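Long-range contacts in designed helical repeat protein (Synthetic construct, PDB 5CWF), which has no known natural function, being a de novo designed protein of stacked helical repeats made to explore which repeat architectures can be built: residues K52-L63 and L100-K111; N112-I121 and A154-R164. All coordinates share one frame; numbering follows the deposited sequence.

Interaction 1. Residues K52-L63 and L100-K111; sequences KVMLALAKAVLL and LALAKAVLLAAK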
loop_
_atom_site.group_PDB
_atom_site.type_symbol
_atom_site.label_atom_id
_atom_site.label_comp_id
_atom_site.label_asym_id
_atom_site.label_seq_id
_atom_site.Cartn_x
_atom_site.Cartn_y
_atom_site.Cartn_z
ATOM N N LYS A 52 8.280 5.268 8.675
ATOM C CA LYS A 52 7.275 4.367 9.249
ATOM C C LYS A 52 6.385 3.762 8.172
ATOM O O LYS A 52 6.175 2.555 8.133
ATOM C CB LYS A 52 6.395 5.109 10.260
ATOM C CG LYS A 52 7.071 5.467 11.561
ATOM C CD LYS A 52 6.266 6.502 12.345
ATOM C CE LYS A 52 4.804 6.095 12.550
ATOM N NZ LYS A 52 4.004 7.208 13.157
ATOM N N VAL A 53 5.843 4.618 7.313
ATOM C CA VAL A 53 4.990 4.170 6.224
ATOM C C VAL A 53 5.760 3.240 5.292
ATOM O O VAL A 53 5.252 2.184 4.905
ATOM C CB VAL A 53 4.423 5.369 5.421
ATOM C CG1 VAL A 53 3.582 4.905 4.223
ATOM C CG2 VAL A 53 3.620 6.275 6.328
ATOM N N MET A 54 6.997 3.611 4.955
ATOM C CA MET A 54 7.764 2.813 4.012
ATOM C C MET A 54 8.060 1.422 4.567
ATOM O O MET A 54 8.037 0.444 3.818
ATOM C CB MET A 54 9.084 3.491 3.651
ATOM C CG MET A 54 8.966 4.796 2.882
ATOM S SD MET A 54 7.931 4.698 1.413
ATOM C CE MET A 54 6.444 5.497 2.007
ATOM N N LEU A 55 8.327 1.319 5.868
ATOM C CA LEU A 55 8.592 0.002 6.460
ATOM C C LEU A 55 7.368 -0.879 6.404
ATOM O O LEU A 55 7.454 -2.068 6.052
ATOM C CB LEU A 55 9.088 0.149 7.895
ATOM C CG LEU A 55 9.483 -1.143 8.621
ATOM C CD1 LEU A 55 10.633 -1.840 7.896
ATOM C CD2 LEU A 55 9.871 -0.850 10.074
ATOM N N ALA A 56 6.218 -0.309 6.738
ATOM C CA ALA A 56 4.982 -1.077 6.695
ATOM C C ALA A 56 4.725 -1.570 5.265
ATOM O O ALA A 56 4.369 -2.727 5.060
ATOM C CB ALA A 56 3.804 -0.237 7.204
ATOM N N LEU A 57 4.916 -0.707 4.275
ATOM C CA LEU A 57 4.678 -1.099 2.874
ATOM C C LEU A 57 5.620 -2.198 2.390
ATOM O O LEU A 57 5.183 -3.162 1.749
ATOM C CB LEU A 57 4.825 0.111 1.950
ATOM C CG LEU A 57 3.729 1.182 2.085
ATOM C CD1 LEU A 57 3.968 2.334 1.120
ATOM C CD2 LEU A 57 2.348 0.544 1.828
ATOM N N ALA A 58 6.895 -2.057 2.720
ATOM C CA ALA A 58 7.895 -3.041 2.353
ATOM C C ALA A 58 7.528 -4.399 2.936
ATOM O O ALA A 58 7.556 -5.404 2.232
ATOM C CB ALA A 58 9.270 -2.593 2.837
ATOM N N LYS A 59 7.149 -4.435 4.208
ATOM C CA LYS A 59 6.720 -5.706 4.821
ATOM C C LYS A 59 5.471 -6.266 4.183
ATOM O O LYS A 59 5.321 -7.491 4.081
ATOM C CB LYS A 59 6.454 -5.546 6.308
ATOM C CG LYS A 59 7.673 -5.308 7.159
ATOM C CD LYS A 59 7.218 -4.959 8.560
ATOM C CE LYS A 59 8.355 -4.822 9.537
ATOM N NZ LYS A 59 7.795 -4.386 10.851
ATOM N N ALA A 60 4.560 -5.391 3.759
ATOM C CA ALA A 60 3.299 -5.860 3.183
ATOM C C ALA A 60 3.547 -6.552 1.851
ATOM O O ALA A 60 2.965 -7.601 1.564
ATOM C CB ALA A 60 2.340 -4.732 2.999
ATOM N N VAL A 61 4.424 -5.973 1.047
ATOM C CA VAL A 61 4.738 -6.550 -0.252
ATOM C C VAL A 61 5.406 -7.911 -0.067
ATOM O O VAL A 61 5.068 -8.885 -0.741
ATOM C CB VAL A 61 5.664 -5.600 -1.068
ATOM C CG1 VAL A 61 6.140 -6.239 -2.388
ATOM C CG2 VAL A 61 4.929 -4.330 -1.369
ATOM N N LEU A 62 6.323 -7.977 0.887
ATOM C CA LEU A 62 7.086 -9.188 1.165
ATOM C C LEU A 62 6.167 -10.316 1.633
ATOM O O LEU A 62 6.286 -11.453 1.175
ATOM C CB LEU A 62 8.159 -8.893 2.214
ATOM C CG LEU A 62 9.189 -9.990 2.449
ATOM C CD1 LEU A 62 10.101 -10.084 1.218
ATOM C CD2 LEU A 62 9.982 -9.731 3.720
ATOM N N LEU A 63 5.232 -9.990 2.531
ATOM C CA LEU A 63 4.302 -10.994 3.025
ATOM C C LEU A 63 3.313 -11.444 1.964
ATOM O O LEU A 63 2.953 -12.630 1.914
ATOM C CB LEU A 63 3.518 -10.478 4.236
ATOM C CG LEU A 63 4.276 -10.368 5.544
ATOM C CD1 LEU A 63 3.372 -9.728 6.581
ATOM C CD2 LEU A 63 4.786 -11.720 6.013
ATOM N N LEU A 100 -0.317 5.966 6.261
ATOM C CA LEU A 100 0.092 5.012 7.298
ATOM C C LEU A 100 -1.053 4.031 7.575
ATOM O O LEU A 100 -0.837 2.838 7.725
ATOM C CB LEU A 100 0.520 5.729 8.573
ATOM C CG LEU A 100 1.006 4.797 9.695
ATOM C CD1 LEU A 100 2.202 3.996 9.213
ATOM C CD2 LEU A 100 1.352 5.557 10.969
ATOM N N ALA A 101 -2.272 4.546 7.618
ATOM C CA ALA A 101 -3.443 3.695 7.833
ATOM C C ALA A 101 -3.587 2.688 6.698
ATOM O O ALA A 101 -3.852 1.509 6.938
ATOM C CB ALA A 101 -4.707 4.548 7.960
ATOM N N LEU A 102 -3.380 3.119 5.454
ATOM C CA LEU A 102 -3.499 2.204 4.336
ATOM C C LEU A 102 -2.370 1.178 4.336
ATOM O O LEU A 102 -2.612 0.015 4.082
ATOM C CB LEU A 102 -3.512 2.964 3.009
ATOM C CG LEU A 102 -4.723 3.877 2.814
ATOM C CD1 LEU A 102 -4.604 4.606 1.479
ATOM C CD2 LEU A 102 -6.027 3.112 2.870
ATOM N N ALA A 103 -1.153 1.614 4.662
ATOM C CA ALA A 103 -0.013 0.700 4.723
ATOM C C ALA A 103 -0.231 -0.365 5.795
ATOM O O ALA A 103 0.038 -1.543 5.579
ATOM C CB ALA A 103 1.277 1.473 4.999
ATOM N N LYS A 104 -0.765 0.046 6.939
ATOM C CA LYS A 104 -1.082 -0.909 7.988
ATOM C C LYS A 104 -2.156 -1.895 7.550
ATOM O O LYS A 104 -2.098 -3.072 7.900
ATOM C CB LYS A 104 -1.541 -0.183 9.256
ATOM C CG LYS A 104 -0.407 0.489 10.032
ATOM C CD LYS A 104 -0.969 1.339 11.167
ATOM C CE LYS A 104 0.121 1.999 11.999
ATOM N NZ LYS A 104 -0.452 2.885 13.061
ATOM N N ALA A 105 -3.126 -1.417 6.768
ATOM C CA ALA A 105 -4.215 -2.281 6.299
ATOM C C ALA A 105 -3.751 -3.332 5.275
ATOM O O ALA A 105 -4.166 -4.488 5.345
ATOM C CB ALA A 105 -5.325 -1.425 5.691
ATOM N N VAL A 106 -2.927 -2.929 4.318
ATOM C CA VAL A 106 -2.442 -3.888 3.333
ATOM C C VAL A 106 -1.485 -4.865 4.021
ATOM O O VAL A 106 -1.453 -6.025 3.675
ATOM C CB VAL A 106 -1.782 -3.207 2.083
ATOM C CG1 VAL A 106 -2.822 -2.382 1.315
ATOM C CG2 VAL A 106 -0.582 -2.369 2.451
ATOM N N LEU A 107 -0.746 -4.419 5.029
ATOM C CA LEU A 107 0.133 -5.337 5.762
ATOM C C LEU A 107 -0.666 -6.408 6.504
ATOM O O LEU A 107 -0.386 -7.604 6.401
ATOM C CB LEU A 107 0.989 -4.557 6.765
ATOM C CG LEU A 107 1.924 -5.339 7.693
ATOM C CD1 LEU A 107 2.877 -6.221 6.934
ATOM C CD2 LEU A 107 2.702 -4.357 8.587
ATOM N N LEU A 108 -1.701 -5.977 7.204
ATOM C CA LEU A 108 -2.530 -6.912 7.944
ATOM C C LEU A 108 -3.248 -7.860 6.976
ATOM O O LEU A 108 -3.327 -9.067 7.225
ATOM C CB LEU A 108 -3.523 -6.147 8.819
ATOM C CG LEU A 108 -4.363 -6.968 9.792
ATOM C CD1 LEU A 108 -3.468 -7.777 10.702
ATOM C CD2 LEU A 108 -5.247 -6.044 10.602
ATOM N N ALA A 109 -3.755 -7.326 5.866
ATOM C CA ALA A 109 -4.412 -8.162 4.875
ATOM C C ALA A 109 -3.437 -9.203 4.316
ATOM O O ALA A 109 -3.780 -10.390 4.181
ATOM C CB ALA A 109 -4.986 -7.320 3.775
ATOM N N ALA A 110 -2.218 -8.772 4.003
ATOM C CA ALA A 110 -1.205 -9.719 3.498
ATOM C C ALA A 110 -0.827 -10.762 4.553
ATOM O O ALA A 110 -0.425 -11.886 4.214
ATOM C CB ALA A 110 0.055 -8.967 3.048
ATOM N N LYS A 111 -0.946 -10.389 5.823
ATOM C CA LYS A 111 -0.551 -11.265 6.926
ATOM C C LYS A 111 -1.643 -12.269 7.288
ATOM O O LYS A 111 -1.361 -13.369 7.784
ATOM C CB LYS A 111 -0.198 -10.402 8.156
ATOM C CG LYS A 111 0.345 -11.145 9.359
ATOM C CD LYS A 111 0.668 -10.194 10.518
ATOM C CE LYS A 111 1.772 -9.194 10.166
ATOM N NZ LYS A 111 2.148 -8.324 11.325
#
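Ala56, Ala60, Ala103 and Leu107 centre a hydrophobic interface between near-parallel helices 48-67 and 93-111, neighbours within one layer of the designed helical-repeat stack. The axes of segments 52-63 and 100-111 approach to 8.2 Å at 24°, and no hydrogen bond crosses. Alanines permit this closeness: Ala56 CB meets Ala103 CB at 3.8 Å, and Ala60 CB lies over the Leu107 backbone, 3.6 Å from Leu107 CA. Leu107 is a knob in the hole made by Ala56, Lys59, Ala60 and Leu63; with its CG anti to the backbone N (chi1 177°), its CD1 reaches Leu63 CD1 at 3.6 Å. Beneath, Leu57 CD2 presses on Ala103 CB at 3.5 Å, a tight carbon pair. Leu100 splits its branches, CD1 against Val53 CG2 and CD2 meeting CE and NZ of Lys52 in one of that lysine's two conformers; Lys52 NZ is salt-bridged to Glu49. Replacing Leu100 with alanine would probably open a gap beside Val53 CG2, which would keep only the contacts to CB and CA. Outside the pair, Leu55, Ala58 and Leu62 pack on helix 3-21, Leu57 on helix 70-89, and Ala101, Leu102 and Ala105 on helix 138-156.

Interaction 2. Residues N112-I121 and A154-R164; sequences NNDDEVAREI and AAKNNDDETAR. With CA (calcium ion), chain J; CA (calcium ion), chain L.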
loop_
_atom_site.group_PDB
_atom_site.type_symbol
_atom_site.label_atom_id
_atom_site.label_comp_id
_atom_site.label_asym_id
_atom_site.label_seq_id
_atom_site.Cartn_x
_atom_site.Cartn_y
_atom_site.Cartn_z
ATOM N N ASN A 112 -2.884 -11.920 6.981
ATOM C CA ASN A 112 -4.014 -12.761 7.352
ATOM C C ASN A 112 -4.239 -13.927 6.389
ATOM O O ASN A 112 -5.133 -14.742 6.603
ATOM C CB ASN A 112 -5.276 -11.906 7.470
ATOM C CG ASN A 112 -5.336 -11.130 8.785
ATOM O OD1 ASN A 112 -4.553 -11.375 9.706
ATOM N ND2 ASN A 112 -6.255 -10.178 8.867
ATOM N N ASN A 113 -3.453 -13.999 5.316
ATOM C CA ASN A 113 -3.528 -15.137 4.399
ATOM C C ASN A 113 -4.882 -15.380 3.693
ATOM O O ASN A 113 -5.207 -16.530 3.377
ATOM C CB ASN A 113 -3.129 -16.425 5.132
ATOM C CG ASN A 113 -1.982 -17.160 4.441
ATOM O OD1 ASN A 113 -1.976 -17.319 3.214
ATOM N ND2 ASN A 113 -1.056 -17.697 5.239
ATOM N N ASP A 114 -5.728 -14.359 3.576
ATOM C CA ASP A 114 -6.972 -14.472 2.795
ATOM C C ASP A 114 -6.899 -13.714 1.446
ATOM O O ASP A 114 -6.814 -12.479 1.432
ATOM C CB ASP A 114 -8.158 -13.990 3.647
ATOM C CG ASP A 114 -9.504 -14.201 2.966
ATOM O OD1 ASP A 114 -9.643 -13.970 1.748
ATOM O OD2 ASP A 114 -10.427 -14.680 3.650
ATOM N N ASP A 115 -6.904 -14.435 0.318
ATOM C CA ASP A 115 -6.719 -13.782 -0.991
ATOM C C ASP A 115 -7.812 -12.781 -1.363
ATOM O O ASP A 115 -7.523 -11.781 -2.019
ATOM C CB ASP A 115 -6.633 -14.803 -2.135
ATOM C CG ASP A 115 -5.302 -15.529 -2.197
ATOM O OD1 ASP A 115 -4.276 -14.977 -1.758
ATOM O OD2 ASP A 115 -5.268 -16.644 -2.750
ATOM N N GLU A 116 -9.059 -13.056 -0.997
ATOM C CA GLU A 116 -10.166 -12.179 -1.382
ATOM C C GLU A 116 -10.097 -10.888 -0.582
ATOM O O GLU A 116 -10.294 -9.792 -1.116
ATOM C CB GLU A 116 -11.522 -12.892 -1.196
ATOM C CG GLU A 116 -12.771 -12.057 -1.557
ATOM C CD GLU A 116 -13.192 -12.210 -3.014
ATOM O OE1 GLU A 116 -12.297 -12.235 -3.889
ATOM O OE2 GLU A 116 -14.419 -12.320 -3.280
ATOM N N VAL A 117 -9.804 -11.001 0.711
ATOM C CA VAL A 117 -9.659 -9.815 1.542
ATOM C C VAL A 117 -8.447 -8.997 1.109
ATOM O O VAL A 117 -8.519 -7.772 0.999
ATOM C CB VAL A 117 -9.559 -10.209 3.034
ATOM C CG1 VAL A 117 -9.146 -9.022 3.897
ATOM C CG2 VAL A 117 -10.891 -10.787 3.490
ATOM N N ALA A 118 -7.335 -9.668 0.825
ATOM C CA ALA A 118 -6.130 -8.962 0.432
ATOM C C ALA A 118 -6.399 -8.175 -0.841
ATOM O O ALA A 118 -6.002 -7.013 -0.959
ATOM C CB ALA A 118 -4.991 -9.927 0.247
ATOM N N ARG A 119 -7.095 -8.795 -1.790
ATOM C CA ARG A 119 -7.402 -8.117 -3.044
ATOM C C ARG A 119 -8.301 -6.899 -2.834
ATOM O O ARG A 119 -8.087 -5.858 -3.448
ATOM C CB ARG A 119 -8.082 -9.082 -4.011
ATOM C CG ARG A 119 -8.734 -8.391 -5.205
ATOM C CD ARG A 119 -9.185 -9.389 -6.279
ATOM N NE ARG A 119 -8.061 -10.019 -6.970
ATOM C CZ ARG A 119 -8.188 -10.934 -7.928
ATOM N NH1 ARG A 119 -9.391 -11.334 -8.321
ATOM N NH2 ARG A 119 -7.110 -11.450 -8.501
ATOM N N GLU A 120 -9.321 -7.026 -1.996
ATOM C CA GLU A 120 -10.268 -5.927 -1.821
ATOM C C GLU A 120 -9.681 -4.790 -0.974
ATOM O O GLU A 120 -10.010 -3.636 -1.184
ATOM C CB GLU A 120 -11.575 -6.401 -1.203
ATOM C CG GLU A 120 -12.393 -7.400 -2.051
ATOM C CD GLU A 120 -12.622 -6.994 -3.508
ATOM O OE1 GLU A 120 -12.607 -5.798 -3.830
ATOM O OE2 GLU A 120 -12.920 -7.888 -4.327
ATOM N N ILE A 121 -8.844 -5.117 0.008
ATOM C CA ILE A 121 -8.182 -4.075 0.810
ATOM C C ILE A 121 -7.226 -3.283 -0.089
ATOM O O ILE A 121 -7.241 -2.049 -0.079
ATOM C CB ILE A 121 -7.443 -4.693 2.037
ATOM C CG1 ILE A 121 -8.462 -5.302 3.022
ATOM C CG2 ILE A 121 -6.557 -3.668 2.735
ATOM C CD1 ILE A 121 -9.355 -4.279 3.716
ATOM N N ALA A 154 -11.555 -2.879 8.431
ATOM C CA ALA A 154 -12.027 -3.980 7.578
ATOM C C ALA A 154 -10.988 -5.077 7.449
ATOM O O ALA A 154 -11.334 -6.247 7.366
ATOM C CB ALA A 154 -12.403 -3.472 6.184
ATOM N N ALA A 155 -9.722 -4.698 7.351
ATOM C CA ALA A 155 -8.655 -5.680 7.321
ATOM C C ALA A 155 -8.612 -6.432 8.654
ATOM O O ALA A 155 -8.432 -7.657 8.689
ATOM C CB ALA A 155 -7.328 -5.008 7.038
ATOM N N LYS A 156 -8.788 -5.693 9.741
ATOM C CA LYS A 156 -8.777 -6.291 11.081
ATOM C C LYS A 156 -9.923 -7.280 11.276
ATOM O O LYS A 156 -9.786 -8.269 12.008
ATOM C CB LYS A 156 -8.838 -5.194 12.147
ATOM C CG LYS A 156 -7.541 -4.410 12.321
ATOM C CD LYS A 156 -7.674 -3.224 13.271
ATOM C CE LYS A 156 -6.331 -2.492 13.426
ATOM N NZ LYS A 156 -6.390 -1.325 14.368
ATOM N N ASN A 157 -11.036 -7.032 10.593
ATOM C CA ASN A 157 -12.207 -7.892 10.671
ATOM C C ASN A 157 -12.292 -8.911 9.534
ATOM O O ASN A 157 -13.303 -9.609 9.414
ATOM C CB ASN A 157 -13.478 -7.047 10.665
ATOM C CG ASN A 157 -13.603 -6.174 11.891
ATOM O OD1 ASN A 157 -13.154 -6.541 12.976
ATOM N ND2 ASN A 157 -14.266 -5.038 11.741
ATOM N N ASN A 158 -11.252 -8.981 8.702
ATOM C CA ASN A 158 -11.229 -9.869 7.537
ATOM C C ASN A 158 -12.524 -9.733 6.727
ATOM O O ASN A 158 -13.191 -10.707 6.433
ATOM C CB ASN A 158 -10.990 -11.327 7.962
ATOM C CG ASN A 158 -10.217 -12.119 6.910
ATOM O OD1 ASN A 158 -9.193 -11.658 6.380
ATOM N ND2 ASN A 158 -10.714 -13.301 6.584
ATOM N N ASP A 159 -12.893 -8.491 6.435
ATOM C CA ASP A 159 -14.217 -8.162 5.905
ATOM C C ASP A 159 -14.115 -7.625 4.470
ATOM O O ASP A 159 -13.960 -6.413 4.264
ATOM C CB ASP A 159 -14.886 -7.154 6.843
ATOM C CG ASP A 159 -16.307 -6.809 6.442
ATOM O OD1 ASP A 159 -16.767 -7.228 5.359
ATOM O OD2 ASP A 159 -16.966 -6.104 7.234
ATOM N N ASP A 160 -14.192 -8.527 3.494
ATOM C CA ASP A 160 -14.003 -8.150 2.087
ATOM C C ASP A 160 -15.195 -7.354 1.561
ATOM O O ASP A 160 -15.031 -6.471 0.726
ATOM C CB ASP A 160 -13.760 -9.394 1.193
ATOM C CG ASP A 160 -14.819 -10.508 1.355
ATOM O OD1 ASP A 160 -15.117 -10.923 2.490
ATOM O OD2 ASP A 160 -15.332 -11.005 0.328
ATOM N N GLU A 161 -16.391 -7.640 2.072
ATOM C CA GLU A 161 -17.586 -6.934 1.627
ATOM C C GLU A 161 -17.494 -5.443 2.000
ATOM O O GLU A 161 -17.783 -4.550 1.194
ATOM C CB GLU A 161 -18.847 -7.595 2.219
ATOM C CG GLU A 161 -19.172 -8.991 1.630
ATOM C CD GLU A 161 -18.403 -10.160 2.277
ATOM O OE1 GLU A 161 -17.777 -9.962 3.346
ATOM O OE2 GLU A 161 -18.449 -11.296 1.720
ATOM N N THR A 162 -17.073 -5.170 3.225
ATOM C CA THR A 162 -16.927 -3.786 3.673
ATOM C C THR A 162 -15.789 -3.085 2.920
ATOM O O THR A 162 -15.905 -1.917 2.567
ATOM C CB THR A 162 -16.702 -3.739 5.199
ATOM O OG1 THR A 162 -17.858 -4.281 5.844
ATOM C CG2 THR A 162 -16.486 -2.319 5.689
ATOM N N ALA A 163 -14.712 -3.805 2.633
ATOM C CA ALA A 163 -13.634 -3.204 1.842
ATOM C C ALA A 163 -14.159 -2.711 0.482
ATOM O O ALA A 163 -13.864 -1.585 0.053
ATOM C CB ALA A 163 -12.506 -4.199 1.653
ATOM N N ARG A 164 -14.973 -3.526 -0.179
ATOM C CA ARG A 164 -15.510 -3.142 -1.486
ATOM C C ARG A 164 -16.407 -1.909 -1.380
ATOM O O ARG A 164 -16.391 -1.056 -2.256
ATOM C CB ARG A 164 -16.271 -4.310 -2.134
ATOM C CG ARG A 164 -15.334 -5.370 -2.722
ATOM C CD ARG A 164 -16.088 -6.413 -3.588
ATOM N NE ARG A 164 -16.975 -7.271 -2.820
ATOM C CZ ARG A 164 -16.658 -8.463 -2.314
ATOM N NH1 ARG A 164 -15.476 -9.028 -2.528
ATOM N NH2 ARG A 164 -17.562 -9.115 -1.623
HETATM CA CA CA J . -16.747 -12.364 3.408
HETATM CA CA CA L . -1.844 -18.361 1.039
HETATM O O HOH W 1 -16.016 -11.457 5.462
HETATM O O HOH W 2 -0.115 -19.395 2.171
#
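Val117 and Asp160 bring their CA atoms to 4.7 Å where the starts of two near-parallel helices meet, the axes of 115-121 and 160-164 being 8.5 Å apart at 16°. Beside them, helix 138-156 ends in a Schellman motif with Asn158, at positive phi, as its C-prime residue. The Asn158 amide turns back to the other segment: ND2 donates to Asp114 OD2 (3.3 Å, N-H...O 144°), approaching from above the carboxylate plane, while OD1 rests against both methyls of Val117. Asp114 is also the N-cap of its own helix, OD1 accepting from Val117 N and weakly from Glu116 N, so one carboxylate joins a helix start to the neighbouring turn. Asp159 caps the next helix through Thr162 N.

Further along, Arg164 NH1 gathers three carboxylates in long salt bridges: those to Glu120 OE2, at the guanidinium edge (3.3 Å), and to Asp160 OD2 include weak hydrogen bonds, while Glu116 OE2 is held by charge. A bend at chi2 brings the Glu120 carboxylate against the Arg164 CG and CD methylenes, the two chains crossing obliquely and its plane 83° from the guanidinium. The arginine probably offsets repulsion between Glu116 OE2 and Asp160 OD2, which lie 3.9 Å apart. Asp160 OD1 instead binds a calcium ion at 2.4 Å, joined by both Glu161 oxygens and a water that donates to Asn158 O. A second calcium takes Asn113 OD1 and Asn67 O.

Inward of these polar groups, Ile121 CD1 reaches Ala163 CB at 3.8 Å and also touches Ala154 and Ala155. The same Ile121 packs on Ala105 and Ala109 of helix 93-111, while Ala118 faces Val72 and Ile76 of helix 70-89.

How the interactions relate
Interactions 1 and 2 follow in series along the chain and share a continuous run: helix 93-111, the second member of interaction 1, leads directly into the turn and helix 115-134 of interaction 2. Their centres lie about 14 Å apart, and they touch by packing, with Ala105 O 3.6 Å from Ile121 CG2 and Leu108 CD2 3.3 Å from Lys156 CG. Both join near-parallel helices, but interaction 1 lies deeper, its centre about 6 Å from that of the chain, against about 14 Å. Place and chemistry agree: alanines, valines and leucines on the helix bodies mesh without hydrogen bonds in interaction 1, whereas caps, a salt-bridge network and calcium ligands dominate the helix-end turns of interaction 2.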